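PDB 4GBJ: 6-phosphogluconate dehydrogenase NAD-binding from Dyadobacter fermentans, which probably binds NAD or NADP in a Rossmann domain and works as an oxidoreductase of the 6-phosphogluconate and 3-hydroxyisobutyrate dehydrogenase kind. Local coordinates for residues Ser67-Asp71 against Asp72-Glu76; Glu77-Ser80 against Met81-Glu85. All coordinates share one frame; numbering follows the deposited sequence.

Contact 1 of 2, residues Ser67-Asp71 against Asp72-Glu76; sequences SVLAD and DAAVE
Leu69 lies over the first turn of helix 72-78: its CB meets the methyl of Ala74, CB to CB at 3.9 Å, and its CD1 reaches farther along, 4.1 Å from CG2 of Val75. The leucine bends CG to the backbone N side (chi1 -58°), which also brings CD1 within 3.8 Å of Ala74 O. Two residues on, Asp71 is the N-cap. Its OD1 accepts from Ala74 N at 2.9 Å, met nearly along the carboxylate C-O direction, with an N-H...O angle of 157°. CG stands between the backbone N and the carbonyl carbon (chi1 56°), and from there OD1 is carried back to Ala74 N. The main chain of the same residue opens the helical bonding, Val75 N giving to Asp71 O at 3.2 Å. At the N-terminal end of the helix the Asp71 carboxylate is probably also stabilised by the helix dipole. Asp72 points away from residues 67-71, and its OD2 accepts from Thr103 OG1 and Ser100 N. This is the loop that leaves strand 64-67, in the parallel part of the Rossmann sheet, and enters helix 72-78; Val75 rests on Leu107 of helix 101-113, while Asp71 and Asp72 touch Lys243 and Leu247 of helix 238-254.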
loop_
_atom_site.group_PDB
_atom_site.type_symbol
_atom_site.label_atom_id
_atom_site.label_comp_id
_atom_site.label_asym_id
_atom_site.label_seq_id
_atom_site.Cartn_x
_atom_site.Cartn_y
_atom_site.Cartn_z
ATOM N N SER B 67 -30.228 0.839 3.431
ATOM C CA SER B 67 -30.171 0.165 2.144
ATOM C C SER B 67 -28.753 -0.240 1.828
ATOM O O SER B 67 -27.785 0.468 2.152
ATOM C CB SER B 67 -30.735 1.028 1.019
ATOM O OG SER B 67 -29.914 2.149 0.726
ATOM N N VAL B 68 -28.619 -1.394 1.200
ATOM C CA VAL B 68 -27.304 -1.835 0.749
ATOM C C VAL B 68 -27.572 -2.586 -0.525
ATOM O O VAL B 68 -28.259 -3.618 -0.518
ATOM C CB VAL B 68 -26.475 -2.593 1.803
ATOM C CG1 VAL B 68 -27.147 -3.846 2.280
ATOM C CG2 VAL B 68 -25.083 -2.910 1.263
ATOM N N LEU B 69 -27.204 -1.940 -1.648
ATOM C CA LEU B 69 -27.482 -2.429 -2.983
ATOM C C LEU B 69 -26.226 -2.388 -3.827
ATOM O O LEU B 69 -25.203 -1.874 -3.384
ATOM C CB LEU B 69 -28.614 -1.603 -3.583
ATOM C CG LEU B 69 -29.926 -1.617 -2.756
ATOM C CD1 LEU B 69 -30.871 -0.546 -3.210
ATOM C CD2 LEU B 69 -30.650 -2.947 -2.870
ATOM N N ALA B 70 -26.266 -3.083 -4.966
ATOM C CA ALA B 70 -25.095 -3.318 -5.809
ATOM C C ALA B 70 -24.481 -2.083 -6.380
ATOM O O ALA B 70 -23.251 -2.018 -6.455
ATOM C CB ALA B 70 -25.434 -4.253 -6.967
ATOM N N ASP B 71 -25.307 -1.156 -6.874
ATOM C CA ASP B 71 -24.789 -0.005 -7.598
ATOM C C ASP B 71 -25.745 1.197 -7.600
ATOM O O ASP B 71 -26.856 1.111 -7.091
ATOM C CB ASP B 71 -24.494 -0.458 -9.049
ATOM C CG ASP B 71 -25.643 -1.079 -9.804
ATOM O OD1 ASP B 71 -26.805 -0.608 -9.627
ATOM O OD2 ASP B 71 -25.385 -1.995 -10.619
ATOM N N ASP B 72 -25.304 2.293 -8.238
ATOM C CA ASP B 72 -26.019 3.576 -8.329
ATOM C C ASP B 72 -27.410 3.415 -8.930
ATOM O O ASP B 72 -28.370 3.940 -8.363
ATOM C CB ASP B 72 -25.205 4.575 -9.175
ATOM C CG ASP B 72 -23.800 4.833 -8.627
ATOM O OD1 ASP B 72 -23.045 3.869 -8.464
ATOM O OD2 ASP B 72 -23.437 6.004 -8.451
ATOM N N ALA B 73 -27.540 2.647 -10.042
ATOM C CA ALA B 73 -28.850 2.457 -10.655
ATOM C C ALA B 73 -29.808 1.707 -9.718
ATOM O O ALA B 73 -30.985 2.032 -9.701
ATOM C CB ALA B 73 -28.744 1.735 -11.992
ATOM N N ALA B 74 -29.330 0.710 -8.957
ATOM C CA ALA B 74 -30.185 -0.009 -8.020
ATOM C C ALA B 74 -30.737 0.948 -6.919
ATOM O O ALA B 74 -31.904 0.853 -6.559
ATOM C CB ALA B 74 -29.436 -1.165 -7.380
ATOM N N VAL B 75 -29.930 1.908 -6.454
ATOM C CA VAL B 75 -30.371 2.833 -5.384
ATOM C C VAL B 75 -31.374 3.826 -5.946
ATOM O O VAL B 75 -32.404 4.115 -5.314
ATOM C CB VAL B 75 -29.174 3.535 -4.694
ATOM C CG1 VAL B 75 -29.660 4.483 -3.607
ATOM C CG2 VAL B 75 -28.214 2.504 -4.096
ATOM N N GLU B 76 -31.096 4.355 -7.131
ATOM C CA GLU B 76 -32.004 5.319 -7.768
ATOM C C GLU B 76 -33.348 4.692 -8.136
ATOM O O GLU B 76 -34.368 5.357 -8.018
ATOM C CB GLU B 76 -31.375 5.904 -9.020
ATOM C CG GLU B 76 -30.210 6.826 -8.722
ATOM C CD GLU B 76 -29.448 7.234 -9.977
ATOM O OE1 GLU B 76 -30.028 7.138 -11.083
ATOM O OE2 GLU B 76 -28.266 7.624 -9.862
#

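Contact 2 of 2, residues Glu77-Ser80 against Met81-Glu85; sequences ELFS and MELVE
Ser80 and Leu83 share the polar part of this turn, where Ser80 is the N-cap of helix 81-87. Its OG accepts from Leu83 N, but weakly, at 3.4 Å. Ser80 O is the firmer acceptor: Val84 N gives to it at 3.1 Å with a nearly straight N-H...O angle of 175°, and Leu83 N adds a weak second bond. OG stands between the backbone N and the carbonyl carbon (chi1 63°), which sets it facing Leu83 N, and CG of Glu82 packs against it, OG to CG 3.4 Å.

The apolar part gathers on Leu83 and Val84. Leu83 CG runs anti to the backbone N (chi1 -175°), which lets CD2 reach the Phe79 ring and CD1 the end of helix 72-78 at Leu78. CD2 comes obliquely to the ring, 3.7 Å from CE1; CD1 is 4.5 Å from Leu78 CD1 and makes a closer methyl-to-carbonyl contact with Leu78 O. Val84 CG2 sits at the ring's edge, 4.2 Å from Phe79 CD1. An alanine here in place of Leu83, lacking CD1 and CD2, would probably open a gap beside the Phe79 ring and take hydrocarbon cover from Leu78.

Phe79, centre of an inverse gamma turn, also stacks on His93 and touches His111 of helix 101-113. The chemistry thus divides the work: a loose hydroxyl cap and a straight carbonyl bond start the second helix, while the hydrocarbon of Leu83 and Val84 packs that start against Leu78 and Phe79.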
loop_
_atom_site.group_PDB
_atom_site.type_symbol
_atom_site.label_atom_id
_atom_site.label_comp_id
_atom_site.label_asym_id
_atom_site.label_seq_id
_atom_site.Cartn_x
_atom_site.Cartn_y
_atom_site.Cartn_z
ATOM N N GLU B 77 -33.343 3.418 -8.590
ATOM C CA GLU B 77 -34.579 2.697 -8.982
ATOM C C GLU B 77 -35.466 2.489 -7.763
ATOM O O GLU B 77 -36.686 2.541 -7.849
ATOM C CB GLU B 77 -34.220 1.334 -9.623
ATOM C CG GLU B 77 -35.319 0.265 -9.673
ATOM C CD GLU B 77 -34.863 -1.065 -10.249
ATOM O OE1 GLU B 77 -33.649 -1.368 -10.178
ATOM O OE2 GLU B 77 -35.731 -1.829 -10.729
ATOM N N LEU B 78 -34.851 2.186 -6.637
ATOM C CA LEU B 78 -35.596 1.923 -5.431
ATOM C C LEU B 78 -36.041 3.204 -4.746
ATOM O O LEU B 78 -37.178 3.295 -4.317
ATOM C CB LEU B 78 -34.721 1.108 -4.487
ATOM C CG LEU B 78 -35.426 0.553 -3.277
ATOM C CD1 LEU B 78 -36.614 -0.303 -3.702
ATOM C CD2 LEU B 78 -34.466 -0.229 -2.421
ATOM N N PHE B 79 -35.156 4.183 -4.621
ATOM C CA PHE B 79 -35.475 5.415 -3.936
ATOM C C PHE B 79 -36.159 6.446 -4.862
ATOM O O PHE B 79 -35.677 7.569 -5.086
ATOM C CB PHE B 79 -34.225 5.973 -3.234
ATOM C CG PHE B 79 -34.004 5.161 -1.979
ATOM C CD1 PHE B 79 -34.618 5.516 -0.795
ATOM C CD2 PHE B 79 -33.370 3.926 -2.032
ATOM C CE1 PHE B 79 -34.522 4.701 0.333
ATOM C CE2 PHE B 79 -33.298 3.098 -0.893
ATOM C CZ PHE B 79 -33.907 3.482 0.262
ATOM N N SER B 80 -37.344 6.064 -5.327
ATOM C CA SER B 80 -38.182 6.903 -6.169
ATOM C C SER B 80 -38.752 8.016 -5.323
ATOM O O SER B 80 -38.751 7.905 -4.100
ATOM C CB SER B 80 -39.315 6.065 -6.750
ATOM O OG SER B 80 -40.129 5.581 -5.687
HETATM N N MSE B 81 -39.305 9.051 -5.951
HETATM C CA MSE B 81 -39.947 10.151 -5.218
HETATM C C MSE B 81 -41.072 9.681 -4.270
HETATM O O MSE B 81 -41.218 10.248 -3.192
HETATM C CB MSE B 81 -40.552 11.162 -6.211
HETATM C CG MSE B 81 -39.523 12.073 -6.855
HETATM SE SE MSE B 81 -40.541 13.563 -7.750
HETATM C CE MSE B 81 -41.736 12.645 -8.810
ATOM N N GLU B 82 -41.873 8.681 -4.689
ATOM C CA GLU B 82 -43.009 8.188 -3.916
ATOM C C GLU B 82 -42.547 7.384 -2.695
ATOM O O GLU B 82 -43.172 7.490 -1.650
ATOM C CB GLU B 82 -43.996 7.376 -4.781
ATOM C CG GLU B 82 -43.506 6.001 -5.202
ATOM C CD GLU B 82 -44.090 5.515 -6.518
ATOM O OE1 GLU B 82 -43.317 5.360 -7.494
ATOM O OE2 GLU B 82 -45.329 5.339 -6.587
ATOM N N LEU B 83 -41.422 6.674 -2.779
ATOM C CA LEU B 83 -40.904 5.947 -1.641
ATOM C C LEU B 83 -40.294 6.931 -0.622
ATOM O O LEU B 83 -40.610 6.845 0.569
ATOM C CB LEU B 83 -39.896 4.880 -2.063
ATOM C CG LEU B 83 -39.405 4.003 -0.889
ATOM C CD1 LEU B 83 -39.102 2.581 -1.351
ATOM C CD2 LEU B 83 -38.140 4.567 -0.245
ATOM N N VAL B 84 -39.490 7.891 -1.093
ATOM C CA VAL B 84 -38.860 8.926 -0.250
ATOM C C VAL B 84 -39.969 9.801 0.424
ATOM O O VAL B 84 -39.854 10.230 1.577
ATOM C CB VAL B 84 -37.891 9.802 -1.109
ATOM C CG1 VAL B 84 -37.279 10.933 -0.299
ATOM C CG2 VAL B 84 -36.780 8.960 -1.739
ATOM N N GLU B 85 -41.007 10.080 -0.305
ATOM C CA GLU B 85 -42.136 10.831 0.233
ATOM C C GLU B 85 -42.802 10.058 1.381
ATOM O O GLU B 85 -43.180 10.677 2.386
ATOM C CB GLU B 85 -43.148 11.124 -0.855
ATOM C CG GLU B 85 -44.377 11.801 -0.282
ATOM C CD GLU B 85 -45.352 12.391 -1.280
ATOM O OE1 GLU B 85 -45.461 11.875 -2.417
ATOM O OE2 GLU B 85 -46.055 13.345 -0.889
#

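From strand 64-67 the chain runs through contact 1, along helix 72-78, and into contact 2, which turns it into helix 81-87; the next strand is 92-95. The two contacts lie in series, neither enclosing nor crossing the other, and each closes a short turn at a helix start. Together they occupy both ends of helix 72-78, their centres about 12 Å apart. They also touch directly: Leu78 CD2 at the end of the helix packs on Leu69 CD1 of the loop at 3.7 Å, and Phe79 CE2 just beyond it on Ser67 CB, at the end of strand 64-67, at 3.8 Å. All this lies within the beta-alpha-beta crossover between neighbouring parallel strands 64-67 and 92-95.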